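Local coordinates for protein putative dioxygenase (Nostoc punctiforme, PDB 2PEB) that probably acts as a metal-dependent dioxygenase of the Dopa 4,5-dioxygenase family, holding a zinc ion in the crystal through a cluster of histidines, at residues H13-F18 against G50-G55; A26-E31 against N76-D81; L80-H85 against L100-A105. One frame throughout, in Å; residues are numbered along the deposited sequence.

Contact 1: residues H13-F18 against G50-G55. With ZN (zinc ion), chain C.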
loop_
_atom_site.group_PDB
_atom_site.type_symbol
_atom_site.label_atom_id
_atom_site.label_comp_id
_atom_site.label_asym_id
_atom_site.label_seq_id
_atom_site.Cartn_x
_atom_site.Cartn_y
_atom_site.Cartn_z
ATOM N N HIS A 13 -0.530 -3.668 11.128
ATOM C CA HIS A 13 -1.748 -4.456 10.952
ATOM C C HIS A 13 -2.169 -4.461 9.531
ATOM O O HIS A 13 -2.116 -3.440 8.870
ATOM C CB HIS A 13 -2.895 -3.801 11.689
ATOM C CG HIS A 13 -2.887 -4.009 13.157
ATOM N ND1 HIS A 13 -3.898 -3.530 13.963
ATOM C CD2 HIS A 13 -2.026 -4.667 13.968
ATOM C CE1 HIS A 13 -3.638 -3.871 15.217
ATOM N NE2 HIS A 13 -2.524 -4.583 15.246
ATOM N N ALA A 14 -2.596 -5.604 9.047
ATOM C CA ALA A 14 -3.494 -5.713 7.893
ATOM C C ALA A 14 -4.929 -6.011 8.365
ATOM O O ALA A 14 -5.149 -6.863 9.209
ATOM C CB ALA A 14 -3.008 -6.758 6.981
ATOM N N HIS A 15 -5.882 -5.238 7.857
ATOM C CA HIS A 15 -7.327 -5.461 8.039
ATOM C C HIS A 15 -7.870 -5.934 6.681
ATOM O O HIS A 15 -7.816 -5.207 5.682
ATOM C CB HIS A 15 -8.027 -4.210 8.603
ATOM C CG HIS A 15 -7.563 -3.867 10.001
ATOM N ND1 HIS A 15 -8.199 -4.371 11.122
ATOM C CD2 HIS A 15 -6.539 -3.111 10.467
ATOM C CE1 HIS A 15 -7.574 -3.976 12.206
ATOM N NE2 HIS A 15 -6.599 -3.166 11.850
ATOM N N VAL A 16 -8.305 -7.188 6.639
ATOM C CA VAL A 16 -8.797 -7.820 5.423
ATOM C C VAL A 16 -10.298 -7.788 5.492
ATOM O O VAL A 16 -10.925 -8.444 6.354
ATOM C CB VAL A 16 -8.274 -9.269 5.298
ATOM C CG1 VAL A 16 -8.775 -9.903 4.008
ATOM C CG2 VAL A 16 -6.733 -9.331 5.366
ATOM N N TYR A 17 -10.897 -6.955 4.642
ATOM C CA TYR A 17 -12.324 -6.780 4.590
ATOM C C TYR A 17 -13.000 -7.833 3.717
ATOM O O TYR A 17 -12.430 -8.325 2.729
ATOM C CB TYR A 17 -12.678 -5.356 4.131
ATOM C CG TYR A 17 -12.090 -4.331 5.062
ATOM C CD1 TYR A 17 -12.770 -3.962 6.206
ATOM C CD2 TYR A 17 -10.828 -3.748 4.827
ATOM C CE1 TYR A 17 -12.225 -3.066 7.110
ATOM C CE2 TYR A 17 -10.282 -2.810 5.727
ATOM C CZ TYR A 17 -11.007 -2.477 6.868
ATOM O OH TYR A 17 -10.517 -1.607 7.802
ATOM N N PHE A 18 -14.227 -8.162 4.085
ATOM C CA PHE A 18 -14.996 -9.128 3.310
ATOM C C PHE A 18 -16.489 -8.958 3.551
ATOM O O PHE A 18 -16.927 -8.275 4.467
ATOM C CB PHE A 18 -14.560 -10.564 3.672
ATOM C CG PHE A 18 -14.772 -10.892 5.113
ATOM C CD1 PHE A 18 -16.000 -11.370 5.558
ATOM C CD2 PHE A 18 -13.764 -10.620 6.049
ATOM C CE1 PHE A 18 -16.217 -11.609 6.884
ATOM C CE2 PHE A 18 -13.990 -10.851 7.377
ATOM C CZ PHE A 18 -15.197 -11.344 7.797
ATOM N N GLY A 50 -16.105 -0.882 15.383
ATOM C CA GLY A 50 -15.208 0.264 15.609
ATOM C C GLY A 50 -15.062 1.184 14.411
ATOM O O GLY A 50 -16.053 1.696 13.876
ATOM N N PRO A 51 -13.819 1.377 13.940
ATOM C CA PRO A 51 -13.654 2.234 12.775
ATOM C C PRO A 51 -14.079 1.587 11.452
ATOM O O PRO A 51 -14.203 2.296 10.444
ATOM C CB PRO A 51 -12.149 2.488 12.755
ATOM C CG PRO A 51 -11.581 1.281 13.299
ATOM C CD PRO A 51 -12.522 0.857 14.397
ATOM N N HIS A 52 -14.291 0.269 11.458
ATOM C CA HIS A 52 -14.378 -0.550 10.219
ATOM C C HIS A 52 -15.760 -0.590 9.615
ATOM O O HIS A 52 -16.745 -0.881 10.323
ATOM C CB HIS A 52 -13.921 -1.966 10.492
ATOM C CG HIS A 52 -12.550 -2.001 11.050
ATOM N ND1 HIS A 52 -11.435 -1.695 10.295
ATOM C CD2 HIS A 52 -12.112 -2.220 12.309
ATOM C CE1 HIS A 52 -10.366 -1.739 11.071
ATOM N NE2 HIS A 52 -10.751 -2.057 12.293
ATOM N N PRO A 53 -15.850 -0.301 8.296
ATOM C CA PRO A 53 -17.163 -0.223 7.679
ATOM C C PRO A 53 -17.704 -1.494 7.044
ATOM O O PRO A 53 -18.738 -1.448 6.373
ATOM C CB PRO A 53 -16.933 0.824 6.587
ATOM C CG PRO A 53 -15.639 0.566 6.128
ATOM C CD PRO A 53 -14.817 0.093 7.312
ATOM N N LYS A 54 -17.006 -2.606 7.282
ATOM C CA LYS A 54 -17.307 -3.872 6.665
ATOM C C LYS A 54 -16.720 -4.952 7.588
ATOM O O LYS A 54 -15.812 -4.674 8.344
ATOM C CB LYS A 54 -16.662 -3.894 5.268
ATOM C CG LYS A 54 -17.138 -4.990 4.372
ATOM C CD LYS A 54 -16.555 -4.877 2.949
ATOM C CE LYS A 54 -17.262 -3.826 2.089
ATOM N NZ LYS A 54 -17.037 -4.063 0.624
ATOM N N GLY A 55 -17.256 -6.149 7.542
ATOM C CA GLY A 55 -16.617 -7.249 8.223
ATOM C C GLY A 55 -15.142 -7.366 7.844
ATOM O O GLY A 55 -14.734 -7.034 6.720
HETATM ZN ZN ZN C . -5.391 -2.395 13.075
HETATM O O HOH W 1 -19.096 -7.003 5.439
#
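His15 binds the zinc ion through NE2 at 1.9 Å, and His52 sets CE1 over one face of its ring, toward the rim, 3.4 Å from His15 ND1. The two imidazoles meet obliquely, planes 32° apart and centroids 4.5 Å from each other. Two residues back on the same strand, His13 reaches the metal with ND1.

Tyr17 and Pro51 in turn position His52, whose CG stands anti to the carbonyl carbon (chi1 -56°). Its ND1 shares a 2.7 Å hydrogen bond with Tyr17 OH, which arrives at the edge of the imidazole, near its plane, while CG of Pro51 rests over one face of the ring. In the crystal NE2 also bonds to an unidentified molecule, probably from the crystallisation liquor, so both ring nitrogens are engaged there. Tyr17 meets His52 rim to rim, and its CE1 also packs on Pro53 CD at 4.1 Å.

Farther from the metal, the loop is pinned to the strand by Phe18 N, which donates to Gly55 O at 2.9 Å. One face of the Phe18 ring lies against Gly55 C, and a water joins Phe18 O to Gly55 N. His85 on the adjacent strand completes the protein's histidine ligands, and this strand-borne His-X-His pair with its aromatic second shell belongs to the metal site, the presumed active centre of a Dopa 4,5-dioxygenase-like protein.

Contact 2: residues A26-E31 against N76-D81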
loop_
_atom_site.group_PDB
_atom_site.type_symbol
_atom_site.label_atom_id
_atom_site.label_comp_id
_atom_site.label_asym_id
_atom_site.label_seq_id
_atom_site.Cartn_x
_atom_site.Cartn_y
_atom_site.Cartn_z
ATOM N N ALA A 26 -11.667 -14.736 1.677
ATOM C CA ALA A 26 -11.019 -14.139 2.844
ATOM C C ALA A 26 -10.441 -15.252 3.733
ATOM O O ALA A 26 -9.369 -15.103 4.293
ATOM C CB ALA A 26 -12.049 -13.300 3.640
ATOM N N ALA A 27 -11.175 -16.358 3.860
ATOM C CA ALA A 27 -10.721 -17.480 4.735
ATOM C C ALA A 27 -9.465 -18.104 4.160
ATOM O O ALA A 27 -8.539 -18.463 4.883
ATOM C CB ALA A 27 -11.799 -18.517 4.911
ATOM N N ARG A 28 -9.433 -18.222 2.843
ATOM C CA ARG A 28 -8.268 -18.796 2.146
ATOM C C ARG A 28 -7.034 -17.909 2.241
ATOM O O ARG A 28 -5.907 -18.381 2.370
ATOM C CB ARG A 28 -8.611 -19.067 0.680
ATOM C CG ARG A 28 -9.743 -20.073 0.502
ATOM C CD ARG A 28 -9.542 -20.947 -0.724
ATOM N NE ARG A 28 -9.395 -20.162 -1.948
ATOM C CZ ARG A 28 -10.401 -19.692 -2.691
ATOM N NH1 ARG A 28 -11.674 -19.900 -2.346
ATOM N NH2 ARG A 28 -10.128 -18.988 -3.786
ATOM N N VAL A 29 -7.235 -16.602 2.142
ATOM C CA VAL A 29 -6.160 -15.645 2.272
ATOM C C VAL A 29 -5.635 -15.734 3.688
ATOM O O VAL A 29 -4.427 -15.644 3.939
ATOM C CB VAL A 29 -6.646 -14.191 1.915
ATOM C CG1 VAL A 29 -5.633 -13.168 2.415
ATOM C CG2 VAL A 29 -6.918 -14.069 0.378
ATOM N N ARG A 30 -6.555 -15.901 4.641
ATOM C CA ARG A 30 -6.183 -15.963 6.034
ATOM C C ARG A 30 -5.294 -17.166 6.325
ATOM O O ARG A 30 -4.286 -17.042 7.050
ATOM C CB ARG A 30 -7.418 -15.986 6.922
ATOM C CG ARG A 30 -7.084 -15.664 8.363
ATOM C CD ARG A 30 -8.335 -15.344 9.146
ATOM N NE ARG A 30 -8.015 -15.209 10.554
ATOM C CZ ARG A 30 -8.215 -16.128 11.496
ATOM N NH1 ARG A 30 -8.762 -17.322 11.234
ATOM N NH2 ARG A 30 -7.860 -15.828 12.739
ATOM N N GLU A 31 -5.658 -18.293 5.752
ATOM C CA GLU A 31 -4.878 -19.527 5.878
ATOM C C GLU A 31 -3.519 -19.388 5.208
ATOM O O GLU A 31 -2.504 -19.827 5.744
ATOM C CB GLU A 31 -5.626 -20.683 5.266
ATOM C CG GLU A 31 -4.947 -22.037 5.476
ATOM C CD GLU A 31 -3.878 -22.385 4.460
ATOM O OE1 GLU A 31 -3.891 -21.797 3.362
ATOM O OE2 GLU A 31 -3.016 -23.256 4.755
ATOM N N ASN A 76 -1.889 -11.957 -3.953
ATOM C CA ASN A 76 -2.767 -13.094 -3.583
ATOM C C ASN A 76 -4.061 -12.699 -2.864
ATOM O O ASN A 76 -4.832 -13.568 -2.422
ATOM C CB ASN A 76 -2.016 -14.111 -2.711
ATOM C CG ASN A 76 -0.941 -14.815 -3.450
ATOM O OD1 ASN A 76 -1.238 -15.687 -4.268
ATOM N ND2 ASN A 76 0.304 -14.481 -3.169
ATOM N N ARG A 77 -4.338 -11.399 -2.802
ATOM C CA ARG A 77 -5.549 -10.928 -2.151
ATOM C C ARG A 77 -6.864 -11.292 -2.859
ATOM O O ARG A 77 -7.954 -11.113 -2.293
ATOM C CB ARG A 77 -5.488 -9.443 -1.901
ATOM C CG ARG A 77 -5.497 -8.618 -3.119
ATOM C CD ARG A 77 -5.433 -7.180 -2.728
ATOM N NE ARG A 77 -5.333 -6.371 -3.932
ATOM C CZ ARG A 77 -6.364 -6.030 -4.707
ATOM N NH1 ARG A 77 -7.632 -6.294 -4.360
ATOM N NH2 ARG A 77 -6.126 -5.336 -5.818
ATOM N N GLU A 78 -6.779 -11.792 -4.083
ATOM C CA GLU A 78 -7.930 -12.238 -4.816
ATOM C C GLU A 78 -9.098 -11.258 -4.716
ATOM O O GLU A 78 -10.246 -11.655 -4.473
ATOM C CB GLU A 78 -8.364 -13.600 -4.308
ATOM C CG GLU A 78 -7.429 -14.696 -4.646
ATOM C CD GLU A 78 -8.065 -16.042 -4.366
ATOM O OE1 GLU A 78 -8.998 -16.426 -5.120
ATOM O OE2 GLU A 78 -7.645 -16.700 -3.385
ATOM N N GLY A 79 -8.818 -9.990 -4.968
ATOM C CA GLY A 79 -9.847 -9.004 -5.126
ATOM C C GLY A 79 -10.354 -8.413 -3.836
ATOM O O GLY A 79 -11.207 -7.536 -3.880
ATOM N N LEU A 80 -9.839 -8.879 -2.701
ATOM C CA LEU A 80 -10.243 -8.320 -1.400
ATOM C C LEU A 80 -9.631 -6.941 -1.171
ATOM O O LEU A 80 -8.521 -6.657 -1.623
ATOM C CB LEU A 80 -9.775 -9.249 -0.279
ATOM C CG LEU A 80 -10.436 -10.620 -0.289
ATOM C CD1 LEU A 80 -9.741 -11.500 0.773
ATOM C CD2 LEU A 80 -11.961 -10.540 -0.049
ATOM N N ASP A 81 -10.363 -6.075 -0.484
ATOM C CA ASP A 81 -9.794 -4.785 -0.100
ATOM C C ASP A 81 -9.116 -4.956 1.247
ATOM O O ASP A 81 -9.686 -5.609 2.161
ATOM C CB ASP A 81 -10.874 -3.713 -0.017
ATOM C CG ASP A 81 -11.662 -3.586 -1.316
ATOM O OD1 ASP A 81 -11.013 -3.594 -2.391
ATOM O OD2 ASP A 81 -12.919 -3.501 -1.297
#
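Val29 and Leu80 point at each other tip to tip, Val29 CG2 standing 3.8 Å from Leu80 CD1. In the valine CG1 is anti to the backbone N (chi1 165°), and CG2, anti to the carbonyl carbon, is the branch that meets the loop; there CG2 also rests on the backbone, 3.5 Å from Asn76 O. Leu80 uses the same methyl for the neighbouring turn of the helix: CD1 lies against the backbone of Ala26, 3.6 Å from its CA, with Ala26 CB slightly farther away. A single leucine branch thus fits between two residues one helical turn apart.

At the exposed side the contact is ionic. Arg28 and Glu78 cross at about a right angle, the guanidinium and carboxylate planes 46° apart, and only NH2 of the arginine makes the approach. In one of two modelled arginine conformers it forms a salt bridge to Glu78 OE1 at 3.1 Å and a weak hydrogen bond to OE2 of the same carboxylate, so the pairing is probably not permanent.

The loop holds its own shape through a type I' turn from Arg77 to Leu80, closed by Leu80 N to Arg77 O. The CB of Arg77 points away from the helix, and its NH1 donates to Leu80 O at 2.9 Å from above the carbonyl plane. Its NH2 bonds to Val97 O of the second subunit. The contact therefore joins helix 23-36 to the connection between helix 66-76 and strand 82-87, with Val16 of strand 11-18 packing against Leu80 and Tyr57 of strand 55-61 against Val29.

Contact 3: residues L80-H85 against L100-A105. With ZN (zinc ion), chain C; EDO (1,2-ethanediol), chain I.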
loop_
_atom_site.group_PDB
_atom_site.type_symbol
_atom_site.label_atom_id
_atom_site.label_comp_id
_atom_site.label_asym_id
_atom_site.label_seq_id
_atom_site.Cartn_x
_atom_site.Cartn_y
_atom_site.Cartn_z
ATOM N N LEU A 80 -9.839 -8.879 -2.701
ATOM C CA LEU A 80 -10.243 -8.320 -1.400
ATOM C C LEU A 80 -9.631 -6.941 -1.171
ATOM O O LEU A 80 -8.521 -6.657 -1.623
ATOM C CB LEU A 80 -9.775 -9.249 -0.279
ATOM C CG LEU A 80 -10.436 -10.620 -0.289
ATOM C CD1 LEU A 80 -9.741 -11.500 0.773
ATOM C CD2 LEU A 80 -11.961 -10.540 -0.049
ATOM N N ASP A 81 -10.363 -6.075 -0.484
ATOM C CA ASP A 81 -9.794 -4.785 -0.100
ATOM C C ASP A 81 -9.116 -4.956 1.247
ATOM O O ASP A 81 -9.686 -5.609 2.161
ATOM C CB ASP A 81 -10.874 -3.713 -0.017
ATOM C CG ASP A 81 -11.662 -3.586 -1.316
ATOM O OD1 ASP A 81 -11.013 -3.594 -2.391
ATOM O OD2 ASP A 81 -12.919 -3.501 -1.297
ATOM N N ILE A 82 -7.923 -4.381 1.376
ATOM C CA ILE A 82 -7.064 -4.587 2.519
ATOM C C ILE A 82 -6.389 -3.285 2.894
ATOM O O ILE A 82 -5.705 -2.646 2.121
ATOM C CB ILE A 82 -5.991 -5.688 2.258
ATOM C CG1 ILE A 82 -6.636 -7.006 1.905
ATOM C CG2 ILE A 82 -5.126 -5.942 3.440
ATOM C CD1 ILE A 82 -5.635 -8.038 1.518
ATOM N N LEU A 83 -6.677 -2.859 4.108
ATOM C CA LEU A 83 -5.959 -1.820 4.766
ATOM C C LEU A 83 -4.719 -2.320 5.478
ATOM O O LEU A 83 -4.773 -3.272 6.266
ATOM C CB LEU A 83 -6.873 -1.203 5.810
ATOM C CG LEU A 83 -6.248 -0.142 6.714
ATOM C CD1 LEU A 83 -5.950 1.132 5.909
ATOM C CD2 LEU A 83 -7.175 0.221 7.899
ATOM N N VAL A 84 -3.587 -1.699 5.227
ATOM C CA VAL A 84 -2.400 -1.928 6.032
ATOM C C VAL A 84 -1.965 -0.625 6.725
ATOM O O VAL A 84 -1.813 0.384 6.099
ATOM C CB VAL A 84 -1.209 -2.512 5.232
ATOM C CG1 VAL A 84 0.037 -2.725 6.175
ATOM C CG2 VAL A 84 -1.622 -3.821 4.486
ATOM N N HIS A 85 -1.807 -0.667 8.039
ATOM C CA HIS A 85 -1.447 0.504 8.796
ATOM C C HIS A 85 -0.323 0.160 9.750
ATOM O O HIS A 85 -0.201 -0.970 10.197
ATOM C CB HIS A 85 -2.660 1.185 9.482
ATOM C CG HIS A 85 -3.200 0.464 10.678
ATOM N ND1 HIS A 85 -2.557 0.484 11.893
ATOM C CD2 HIS A 85 -4.332 -0.265 10.867
ATOM C CE1 HIS A 85 -3.240 -0.251 12.767
ATOM N NE2 HIS A 85 -4.328 -0.704 12.175
ATOM N N LEU A 100 -1.920 2.395 3.977
ATOM C CA LEU A 100 -2.031 2.133 2.547
ATOM C C LEU A 100 -3.165 1.164 2.317
ATOM O O LEU A 100 -3.551 0.432 3.242
ATOM C CB LEU A 100 -0.722 1.541 2.018
ATOM C CG LEU A 100 -0.292 0.178 2.491
ATOM C CD1 LEU A 100 -1.090 -0.943 1.793
ATOM C CD2 LEU A 100 1.261 0.056 2.302
ATOM N N TRP A 101 -3.590 1.073 1.061
ATOM C CA TRP A 101 -4.708 0.242 0.665
ATOM C C TRP A 101 -4.330 -0.614 -0.515
ATOM O O TRP A 101 -3.683 -0.115 -1.449
ATOM C CB TRP A 101 -5.919 1.068 0.287
ATOM C CG TRP A 101 -6.686 1.542 1.431
ATOM C CD1 TRP A 101 -6.589 2.765 2.002
ATOM C CD2 TRP A 101 -7.704 0.832 2.140
ATOM N NE1 TRP A 101 -7.476 2.871 3.032
ATOM C CE2 TRP A 101 -8.194 1.704 3.126
ATOM C CE3 TRP A 101 -8.282 -0.442 2.010
ATOM C CZ2 TRP A 101 -9.204 1.346 4.003
ATOM C CZ3 TRP A 101 -9.300 -0.788 2.879
ATOM C CH2 TRP A 101 -9.748 0.101 3.861
ATOM N N LEU A 102 -4.726 -1.876 -0.418
ATOM C CA LEU A 102 -4.732 -2.809 -1.531
ATOM C C LEU A 102 -6.189 -2.955 -1.954
ATOM O O LEU A 102 -7.050 -3.137 -1.117
ATOM C CB LEU A 102 -4.152 -4.149 -1.104
ATOM C CG LEU A 102 -2.894 -4.128 -0.231
ATOM C CD1 LEU A 102 -2.470 -5.569 -0.020
ATOM C CD2 LEU A 102 -1.779 -3.306 -0.848
ATOM N N GLY A 103 -6.458 -2.840 -3.250
ATOM C CA GLY A 103 -7.813 -2.881 -3.763
ATOM C C GLY A 103 -8.391 -1.493 -3.684
ATOM O O GLY A 103 -7.706 -0.501 -3.956
ATOM N N ALA A 104 -9.643 -1.393 -3.305
ATOM C CA ALA A 104 -10.313 -0.112 -3.329
ATOM C C ALA A 104 -10.562 0.299 -1.878
ATOM O O ALA A 104 -11.099 -0.485 -1.091
ATOM C CB ALA A 104 -11.620 -0.207 -4.148
ATOM N N ALA A 105 -10.140 1.506 -1.519
ATOM C CA ALA A 105 -10.218 1.951 -0.137
ATOM C C ALA A 105 -11.653 2.032 0.328
ATOM O O ALA A 105 -12.583 2.404 -0.421
ATOM C CB ALA A 105 -9.540 3.293 0.054
HETATM ZN ZN ZN C . -5.391 -2.395 13.075
HETATM C C1 EDO I . -4.824 -2.341 -6.444
HETATM O O1 EDO I . -4.572 -1.996 -5.073
HETATM C C2 EDO I . -5.081 -1.071 -7.209
HETATM O O2 EDO I . -5.977 -0.272 -6.431
#
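Leu83, with CG anti to the backbone N (chi1 175°), and Trp101, with CG anti to its carbonyl carbon (chi1 -80°), bring an aliphatic chain over an indole face across the antiparallel pair of strands 82-87 and 100-102, at one edge of the chain's five-stranded sheet. Leu83 CB sits 3.8 Å from the centroid of the six-membered ring and 13° off its normal, a CH-pi contact, while Leu83 CD1 is offset toward the rim, 3.6 Å from Trp101 CE2. CA of Ala105 lies over the opposite face, so the indole lies between Ala105, four residues on, and Leu83 of the adjoining strand.

Leu83 and Trp101 form a non-hydrogen-bonded pair. The hydrogen-bonded pairs on either side, Ile82 with Leu102 and Val84 with Leu100, send their side chains to the other face of the sheet. There Val84 and Leu100 lie side by side, pointing the same way, with Val84 CB 3.8 Å from Leu100 CD1. Ile82 and Leu102 meet through their CB atoms, and both touch Leu73 of helix 66-76. Leu102 and Leu100 also pack on Leu100 and Leu102, respectively, of the second subunit, placing strand 100-102 at the dimer interface. Farther along strand 82-87, His85 NE2 binds the zinc ion at 2.2 Å.

Beyond the paired residues, the chain turns at Gly103, whose N and O both bond to an ethanediol, probably from the crystallisation liquor. The next residue is tied back to the first strand: Ala104 N donates to Asp81 OD1 at 2.7 Å in a nearly straight bond of 177°, approaching from above the carboxylate plane.

From the N terminus, strand 11-18 enters first, and contact 1 closes the loop that brings residues 50-55 back to it after helix 23-36 and strand 40-45. Contact 2 opens inside that loop, on helix 23-36, and closes beyond it at 76-81, so contacts 1 and 2 cross. Contact 3 begins on Leu80 and Asp81, where contact 2 ends, and closes the shorter excursion through helix 91-96 to strand 100-102; it follows contact 1 in series. Strands 11-18 and 82-87 are neighbours in the sheet, joining contacts 1 and 3 at the zinc ion, while contact 2 ties helix 23-36 to the connection between helix 66-76 and strand 82-87. Contacts 2 and 3 both reach the second subunit.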